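Local coordinates for appr-1-p processing domain protein (Thermus aquaticus Y51MC23, PDB 5M3E) that belongs to the macro-domain family and binds adenosine-5-diphosphoribose in a cleft of its alpha/beta fold, at residues G17-A22 against L43-A48; E25-T30 against A79-I84. All blocks are in the same frame, centred on the assembly; numbering follows the deposited sequence.

Contact 1: residues G17-A22 against L43-A48; sequences GNLLEA and LQFKRA. With APR (adenosine-5-diphosphoribose), chain B.
Leu20 reaches helix 40-48 with both methyls: CD2 sits 3.4 Å from Ala48 CB and also hangs over the rim of one Phe45 ring face, while CD1 lies 3.9 Å from Phe45 CE1. Leu19 comes at the same ring in its plane, CD2 meeting the edge 3.8 Å from Phe45 CE1. No hydrogen bond joins the segments directly; the adenine of APR bridges them. Its N6 donates both to Asn18 OD1 and to Gln44 OE1, at 2.8 Å each. With CG opposite the carbonyl carbon (chi1 -60°) and the chain extended beyond it, Gln44 carries its amide out to the adenine, where NE2 adds a bond to APR N7 at 2.9 Å. Leu19 N supplies an almost straight bond (175°) to APR N1, 2.8 Å away. Behind this first shell, Asn18 OD1 also accepts from Leu20 N at 3.1 Å, the donor standing above the carbonyl plane; this Asx turn ties the adenine-binding amide to the backbone of the short 3-10 segment 19-20. Gln44 NE2 is held as well by Gly40 O. Leu19 continues onto Leu27, Ala122 and Tyr157 of strands 26-31, 120-123 and 153-157, and Phe45 lies between this loop and strand 26-31, touching Leu27 and Asn29.

Contact 2: residues E25-T30 against A79-I84; sequences EALVNT and AQPRYI. With APR (adenosine-5-diphosphoribose), chain B.
Leu27 packs obliquely against the Pro81 ring, its CD1 3.7 Å from Pro81 CG, and on the same sheet face its CB lies 4.0 Å from Ile84 CD1. CG1 stands opposite the carbonyl carbon of Ile84 (chi1 -51°), and a second bend at chi2 -54° brings CD1 to that place, while the other branch, CG2, meets Asn29 CB at 4.0 Å. Phe45 of helix 40-48 touches Ile84 and Phe49 touches Leu27, so the helix packs on this face. On the opposite face a smaller pair meets, Ala26 CB and Tyr83 CB at 3.9 Å. The backbones between run as parallel strands, bridged at Ala26 with Tyr83 and Leu27 with Ile84. Tyr83 N donates to Glu25 O at 3.0 Å (168°), and Leu27 N to Tyr83 O at 2.8 Å. CA-H...O contacts from Ala26 to Tyr83 O and from Ile84 to Leu27 O fill in the ladder. Strand 26-31 is an inner strand of the mixed macro-domain sheet, with 120-123 on its other side, and its far end delivers Thr30, whose OG1 lies 3.2 Å from APR O1D in a weak hydrogen bond. At the entry to the ladder a cis peptide precedes Pro81, and Glu25 O takes a second, weak bond from Arg82 N at 2.8 Å. Arg82 CG lies over the centre of the Tyr83 ring, and the extended chain beyond it carries the guanidinium to the Tyr83 hydroxyl, which sits over its face; NH2 then forms a salt bridge with Asp74 OD2 of the neighbouring strand 71-74. The CB of Glu25 leads away from the 79-84 segment, and its OE1 accepts from Arg119 N.

After strand 11-15 the chain enters loop 17-22, the first half of contact 1, and then runs into strand 26-31, the first half of contact 2. Helix 40-48 follows and returns to the loop, so contact 1 closes a loop that contains strand 26-31. Contact 2 closes later, past helix 50-62 and strand 71-74, when 79-84 arrives beside strand 26-31; the two closures therefore cross. They also touch: Leu19 CD2 packs 3.4 Å from Val28 O. Contact 1 ties loop and helix over the sheet, contact 2 ties neighbouring strands within it, and both reach APR, contact 1 at its adenine, contact 2 through Thr30 at the diphosphate and the second ribose.

Contact 1: residues G17-A22 against L43-A48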
loop_
_atom_site.group_PDB
_atom_site.type_symbol
_atom_site.label_atom_id
_atom_site.label_comp_id
_atom_site.label_asym_id
_atom_site.label_seq_id
_atom_site.Cartn_x
_atom_site.Cartn_y
_atom_site.Cartn_z
ATOM N N GLY A 17 15.457 -2.531 3.662
ATOM C CA GLY A 17 15.846 -2.028 2.370
ATOM C C GLY A 17 14.837 -1.021 1.886
ATOM O O GLY A 17 14.115 -0.405 2.672
ATOM N N ASN A 18 14.802 -0.867 0.572
ATOM C CA ASN A 18 13.986 0.125 -0.083
ATOM C C ASN A 18 12.889 -0.628 -0.825
ATOM O O ASN A 18 13.177 -1.436 -1.703
ATOM C CB ASN A 18 14.852 0.973 -1.028
ATOM C CG ASN A 18 14.036 1.720 -2.068
ATOM O OD1 ASN A 18 12.873 2.052 -1.850
ATOM N ND2 ASN A 18 14.647 1.991 -3.203
ATOM N N LEU A 19 11.636 -0.340 -0.443
ATOM C CA LEU A 19 10.435 -0.968 -0.994
ATOM C C LEU A 19 10.353 -0.906 -2.520
ATOM O O LEU A 19 9.899 -1.853 -3.164
ATOM C CB LEU A 19 9.187 -0.269 -0.404
ATOM C CG LEU A 19 7.819 -0.545 -1.014
ATOM C CD1 LEU A 19 7.437 -1.978 -0.735
ATOM C CD2 LEU A 19 6.791 0.369 -0.385
ATOM N N LEU A 20 10.748 0.227 -3.084
ATOM C CA LEU A 20 10.466 0.549 -4.512
ATOM C C LEU A 20 11.280 -0.268 -5.524
ATOM O O LEU A 20 10.968 -0.252 -6.724
ATOM C CB LEU A 20 10.675 2.061 -4.793
ATOM C CG LEU A 20 9.565 3.002 -4.302
ATOM C CD1 LEU A 20 9.737 3.396 -2.836
ATOM C CD2 LEU A 20 9.545 4.238 -5.178
ATOM N N GLU A 21 12.326 -0.938 -5.030
ATOM C CA GLU A 21 13.128 -1.874 -5.818
ATOM C C GLU A 21 12.830 -3.353 -5.479
ATOM O O GLU A 21 13.596 -4.233 -5.843
ATOM C CB GLU A 21 14.630 -1.506 -5.680
ATOM C CG GLU A 21 15.048 -0.321 -6.583
ATOM C CD GLU A 21 16.397 0.331 -6.232
ATOM O OE1 GLU A 21 16.755 0.381 -5.026
ATOM O OE2 GLU A 21 17.089 0.831 -7.169
ATOM N N ALA A 22 11.700 -3.624 -4.818
ATOM C CA ALA A 22 11.269 -5.001 -4.552
ATOM C C ALA A 22 10.920 -5.729 -5.851
ATOM O O ALA A 22 10.168 -5.203 -6.667
ATOM C CB ALA A 22 10.073 -5.047 -3.604
ATOM N N LEU A 43 5.884 10.451 -1.354
ATOM C CA LEU A 43 6.733 11.359 -2.138
ATOM C C LEU A 43 7.643 10.587 -3.090
ATOM O O LEU A 43 7.726 10.928 -4.270
ATOM C CB LEU A 43 7.569 12.233 -1.234
ATOM C CG LEU A 43 8.520 13.283 -1.836
ATOM C CD1 LEU A 43 7.792 14.146 -2.867
ATOM C CD2 LEU A 43 9.086 14.141 -0.716
ATOM N N GLN A 44 8.243 9.512 -2.585
ATOM C CA GLN A 44 9.108 8.624 -3.391
ATOM C C GLN A 44 8.334 7.969 -4.511
ATOM O O GLN A 44 8.850 7.900 -5.630
ATOM C CB GLN A 44 9.777 7.535 -2.537
ATOM C CG GLN A 44 10.676 8.064 -1.420
ATOM C CD GLN A 44 10.949 7.025 -0.332
ATOM O OE1 GLN A 44 11.614 6.045 -0.596
ATOM N NE2 GLN A 44 10.455 7.259 0.899
ATOM N N PHE A 45 7.104 7.520 -4.219
ATOM C CA PHE A 45 6.210 6.968 -5.251
ATOM C C PHE A 45 5.812 7.986 -6.324
ATOM O O PHE A 45 5.694 7.622 -7.499
ATOM C CB PHE A 45 4.939 6.346 -4.651
ATOM C CG PHE A 45 5.066 4.876 -4.324
ATOM C CD1 PHE A 45 5.747 4.457 -3.212
ATOM C CD2 PHE A 45 4.450 3.907 -5.119
ATOM C CE1 PHE A 45 5.855 3.100 -2.900
ATOM C CE2 PHE A 45 4.533 2.554 -4.795
ATOM C CZ PHE A 45 5.249 2.151 -3.687
ATOM N N LYS A 46 5.615 9.239 -5.938
ATOM C CA LYS A 46 5.373 10.314 -6.919
ATOM C C LYS A 46 6.546 10.485 -7.900
ATOM O O LYS A 46 6.329 10.535 -9.109
ATOM C CB LYS A 46 5.085 11.630 -6.197
ATOM C CG LYS A 46 4.857 12.857 -7.064
ATOM C CD LYS A 46 4.716 14.046 -6.139
ATOM C CE LYS A 46 4.084 15.253 -6.808
ATOM N NZ LYS A 46 4.886 15.810 -7.909
ATOM N N ARG A 47 7.769 10.548 -7.363
ATOM C CA ARG A 47 8.996 10.644 -8.178
ATOM C C ARG A 47 9.184 9.400 -9.049
ATOM O O ARG A 47 9.373 9.519 -10.261
ATOM C CB ARG A 47 10.259 10.830 -7.330
ATOM C CG ARG A 47 10.225 12.004 -6.367
ATOM C CD ARG A 47 11.611 12.650 -6.176
ATOM N NE ARG A 47 11.783 13.136 -4.807
ATOM C CZ ARG A 47 12.160 12.392 -3.753
ATOM N NH1 ARG A 47 12.442 11.081 -3.870
ATOM N NH2 ARG A 47 12.263 12.970 -2.552
ATOM N N ALA A 48 9.115 8.217 -8.431
ATOM C CA ALA A 48 9.368 6.972 -9.151
ATOM C C ALA A 48 8.302 6.668 -10.175
ATOM O O ALA A 48 8.636 6.209 -11.264
ATOM C CB ALA A 48 9.535 5.795 -8.193
HETATM N N1 APR B . 11.161 1.532 1.633
HETATM C C2 APR B . 10.670 0.959 2.756
HETATM N N3 APR B . 10.212 1.670 3.805
HETATM C C4 APR B . 10.231 3.026 3.779
HETATM C C5 APR B . 10.749 3.737 2.591
HETATM C C6 APR B . 11.226 2.875 1.484
HETATM N N6 APR B . 11.724 3.404 0.349
HETATM N N7 APR B . 10.641 5.063 2.841
HETATM C C8 APR B . 10.093 5.187 4.084
HETATM N N9 APR B . 9.864 3.963 4.637
HETATM C "C1'" APR B . 9.261 3.625 5.944
HETATM C "C2'" APR B . 9.577 4.589 7.072
HETATM O "O2'" APR B . 9.911 3.823 8.229
HETATM C "C3'" APR B . 8.294 5.327 7.336
HETATM O "O3'" APR B . 8.157 5.691 8.726
HETATM O "O4'" APR B . 7.840 3.644 5.754
HETATM C "C4'" APR B . 7.243 4.318 6.856
HETATM C "C5'" APR B . 5.893 4.889 6.436
HETATM O "O5'" APR B . 6.052 6.034 5.584
HETATM P PA APR B . 4.972 7.226 5.645
HETATM O O1A APR B . 5.062 7.916 4.313
HETATM O O2A APR B . 5.162 7.995 6.922
HETATM O O3A APR B . 3.549 6.424 5.660
HETATM P PB APR B . 2.319 6.647 6.691
HETATM O O1B APR B . 2.830 6.649 8.107
HETATM O O2B APR B . 1.187 5.684 6.326
HETATM O O5D APR B . 1.762 8.127 6.390
HETATM C C5D APR B . 0.861 8.466 5.327
HETATM O O4D APR B . 2.454 10.155 4.617
HETATM O O1D APR B . 3.350 8.988 2.819
HETATM C C1D APR B . 2.615 10.157 3.200
HETATM O O2D APR B . 1.118 11.090 1.519
HETATM C C2D APR B . 1.224 10.128 2.574
HETATM O O3D APR B . -0.183 11.703 3.812
HETATM C C3D APR B . 0.256 10.342 3.722
HETATM C C4D APR B . 1.072 9.936 4.943
#

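Contact 2: residues E25-T30 against A79-I84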
loop_
_atom_site.group_PDB
_atom_site.type_symbol
_atom_site.label_atom_id
_atom_site.label_comp_id
_atom_site.label_asym_id
_atom_site.label_seq_id
_atom_site.Cartn_x
_atom_site.Cartn_y
_atom_site.Cartn_z
ATOM N N GLU A 25 5.231 -8.098 -8.384
ATOM C CA GLU A 25 4.153 -7.736 -9.296
ATOM C C GLU A 25 3.403 -6.481 -8.850
ATOM O O GLU A 25 2.993 -5.691 -9.713
ATOM C CB GLU A 25 3.183 -8.915 -9.466
ATOM C CG GLU A 25 3.850 -10.138 -10.105
ATOM C CD GLU A 25 2.907 -11.309 -10.373
ATOM O OE1 GLU A 25 1.758 -11.320 -9.868
ATOM O OE2 GLU A 25 3.336 -12.239 -11.097
ATOM N N ALA A 26 3.238 -6.298 -7.526
ATOM C CA ALA A 26 2.428 -5.184 -6.958
ATOM C C ALA A 26 3.102 -4.470 -5.800
ATOM O O ALA A 26 3.635 -5.105 -4.905
ATOM C CB ALA A 26 1.059 -5.675 -6.507
ATOM N N LEU A 27 3.067 -3.143 -5.817
ATOM C CA LEU A 27 3.667 -2.329 -4.751
ATOM C C LEU A 27 2.590 -1.575 -3.983
ATOM O O LEU A 27 1.698 -1.010 -4.576
ATOM C CB LEU A 27 4.684 -1.325 -5.332
ATOM C CG LEU A 27 6.053 -1.836 -5.790
ATOM C CD1 LEU A 27 6.906 -0.657 -6.262
ATOM C CD2 LEU A 27 6.770 -2.590 -4.682
ATOM N N VAL A 28 2.699 -1.556 -2.660
ATOM C CA VAL A 28 1.758 -0.807 -1.840
ATOM C C VAL A 28 2.326 0.538 -1.510
ATOM O O VAL A 28 3.409 0.648 -0.938
ATOM C CB VAL A 28 1.375 -1.533 -0.537
ATOM C CG1 VAL A 28 0.469 -0.659 0.338
ATOM C CG2 VAL A 28 0.682 -2.854 -0.853
ATOM N N ASN A 29 1.558 1.552 -1.876
ATOM C CA ASN A 29 1.825 2.943 -1.523
ATOM C C ASN A 29 0.906 3.397 -0.379
ATOM O O ASN A 29 -0.246 3.016 -0.319
ATOM C CB ASN A 29 1.657 3.841 -2.767
ATOM C CG ASN A 29 2.066 5.297 -2.503
ATOM O OD1 ASN A 29 2.750 5.593 -1.542
ATOM N ND2 ASN A 29 1.608 6.202 -3.341
ATOM N N THR A 30 1.433 4.226 0.521
ATOM C CA THR A 30 0.658 4.824 1.621
ATOM C C THR A 30 0.204 6.221 1.207
ATOM O O THR A 30 1.037 7.132 1.043
ATOM C CB THR A 30 1.516 4.983 2.887
ATOM O OG1 THR A 30 2.607 5.890 2.637
ATOM C CG2 THR A 30 2.087 3.680 3.291
ATOM N N ALA A 79 4.579 -4.287 -17.502
ATOM C CA ALA A 79 5.207 -3.407 -16.516
ATOM C C ALA A 79 5.609 -4.245 -15.307
ATOM O O ALA A 79 4.917 -5.190 -14.962
ATOM C CB ALA A 79 4.250 -2.298 -16.116
ATOM N N GLN A 80 6.757 -3.913 -14.712
ATOM C CA GLN A 80 7.216 -4.523 -13.455
ATOM C C GLN A 80 7.759 -3.423 -12.483
ATOM O O GLN A 80 8.819 -2.849 -12.726
ATOM C CB GLN A 80 8.257 -5.629 -13.702
ATOM C CG GLN A 80 8.585 -6.467 -12.451
ATOM C CD GLN A 80 9.446 -5.711 -11.425
ATOM O OE1 GLN A 80 10.546 -5.246 -11.742
ATOM N NE2 GLN A 80 8.936 -5.564 -10.207
ATOM N N PRO A 81 7.052 -3.143 -11.378
ATOM C CA PRO A 81 5.767 -3.782 -11.022
ATOM C C PRO A 81 4.646 -3.466 -11.997
ATOM O O PRO A 81 4.694 -2.454 -12.702
ATOM C CB PRO A 81 5.446 -3.178 -9.655
ATOM C CG PRO A 81 6.144 -1.859 -9.680
ATOM C CD PRO A 81 7.443 -2.138 -10.373
ATOM N N ARG A 82 3.662 -4.355 -12.053
ATOM C CA ARG A 82 2.464 -4.099 -12.833
ATOM C C ARG A 82 1.481 -3.192 -12.088
ATOM O O ARG A 82 0.846 -2.324 -12.704
ATOM C CB ARG A 82 1.759 -5.388 -13.217
ATOM C CG ARG A 82 0.483 -5.053 -13.957
ATOM C CD ARG A 82 -0.005 -6.165 -14.823
ATOM N NE ARG A 82 -1.053 -5.643 -15.685
ATOM C CZ ARG A 82 -1.991 -6.375 -16.263
ATOM N NH1 ARG A 82 -2.043 -7.692 -16.077
ATOM N NH2 ARG A 82 -2.890 -5.773 -17.028
ATOM N N TYR A 83 1.341 -3.412 -10.780
ATOM C CA TYR A 83 0.347 -2.694 -9.993
ATOM C C TYR A 83 0.975 -1.815 -8.911
ATOM O O TYR A 83 1.898 -2.244 -8.211
ATOM C CB TYR A 83 -0.678 -3.673 -9.390
ATOM C CG TYR A 83 -1.479 -4.397 -10.460
ATOM C CD1 TYR A 83 -2.391 -3.702 -11.259
ATOM C CD2 TYR A 83 -1.307 -5.766 -10.697
ATOM C CE1 TYR A 83 -3.115 -4.341 -12.262
ATOM C CE2 TYR A 83 -2.035 -6.421 -11.697
ATOM C CZ TYR A 83 -2.937 -5.701 -12.478
ATOM O OH TYR A 83 -3.648 -6.316 -13.475
ATOM N N ILE A 84 0.479 -0.582 -8.811
ATOM C CA ILE A 84 0.581 0.208 -7.598
ATOM C C ILE A 84 -0.764 0.145 -6.879
ATOM O O ILE A 84 -1.786 0.547 -7.418
ATOM C CB ILE A 84 0.950 1.692 -7.846
ATOM C CG1 ILE A 84 2.187 1.827 -8.750
ATOM C CG2 ILE A 84 1.136 2.431 -6.513
ATOM C CD1 ILE A 84 3.419 1.072 -8.294
HETATM N N1 APR B . 11.161 1.532 1.633
HETATM C C2 APR B . 10.670 0.959 2.756
HETATM N N3 APR B . 10.212 1.670 3.805
HETATM C C4 APR B . 10.231 3.026 3.779
HETATM C C5 APR B . 10.749 3.737 2.591
HETATM C C6 APR B . 11.226 2.875 1.484
HETATM N N6 APR B . 11.724 3.404 0.349
HETATM N N7 APR B . 10.641 5.063 2.841
HETATM C C8 APR B . 10.093 5.187 4.084
HETATM N N9 APR B . 9.864 3.963 4.637
HETATM C "C1'" APR B . 9.261 3.625 5.944
HETATM C "C2'" APR B . 9.577 4.589 7.072
HETATM O "O2'" APR B . 9.911 3.823 8.229
HETATM C "C3'" APR B . 8.294 5.327 7.336
HETATM O "O3'" APR B . 8.157 5.691 8.726
HETATM O "O4'" APR B . 7.840 3.644 5.754
HETATM C "C4'" APR B . 7.243 4.318 6.856
HETATM C "C5'" APR B . 5.893 4.889 6.436
HETATM O "O5'" APR B . 6.052 6.034 5.584
HETATM P PA APR B . 4.972 7.226 5.645
HETATM O O1A APR B . 5.062 7.916 4.313
HETATM O O2A APR B . 5.162 7.995 6.922
HETATM O O3A APR B . 3.549 6.424 5.660
HETATM P PB APR B . 2.319 6.647 6.691
HETATM O O1B APR B . 2.830 6.649 8.107
HETATM O O2B APR B . 1.187 5.684 6.326
HETATM O O5D APR B . 1.762 8.127 6.390
HETATM C C5D APR B . 0.861 8.466 5.327
HETATM O O4D APR B . 2.454 10.155 4.617
HETATM O O1D APR B . 3.350 8.988 2.819
HETATM C C1D APR B . 2.615 10.157 3.200
HETATM O O2D APR B . 1.118 11.090 1.519
HETATM C C2D APR B . 1.224 10.128 2.574
HETATM O O3D APR B . -0.183 11.703 3.812
HETATM C C3D APR B . 0.256 10.342 3.722
HETATM C C4D APR B . 1.072 9.936 4.943
#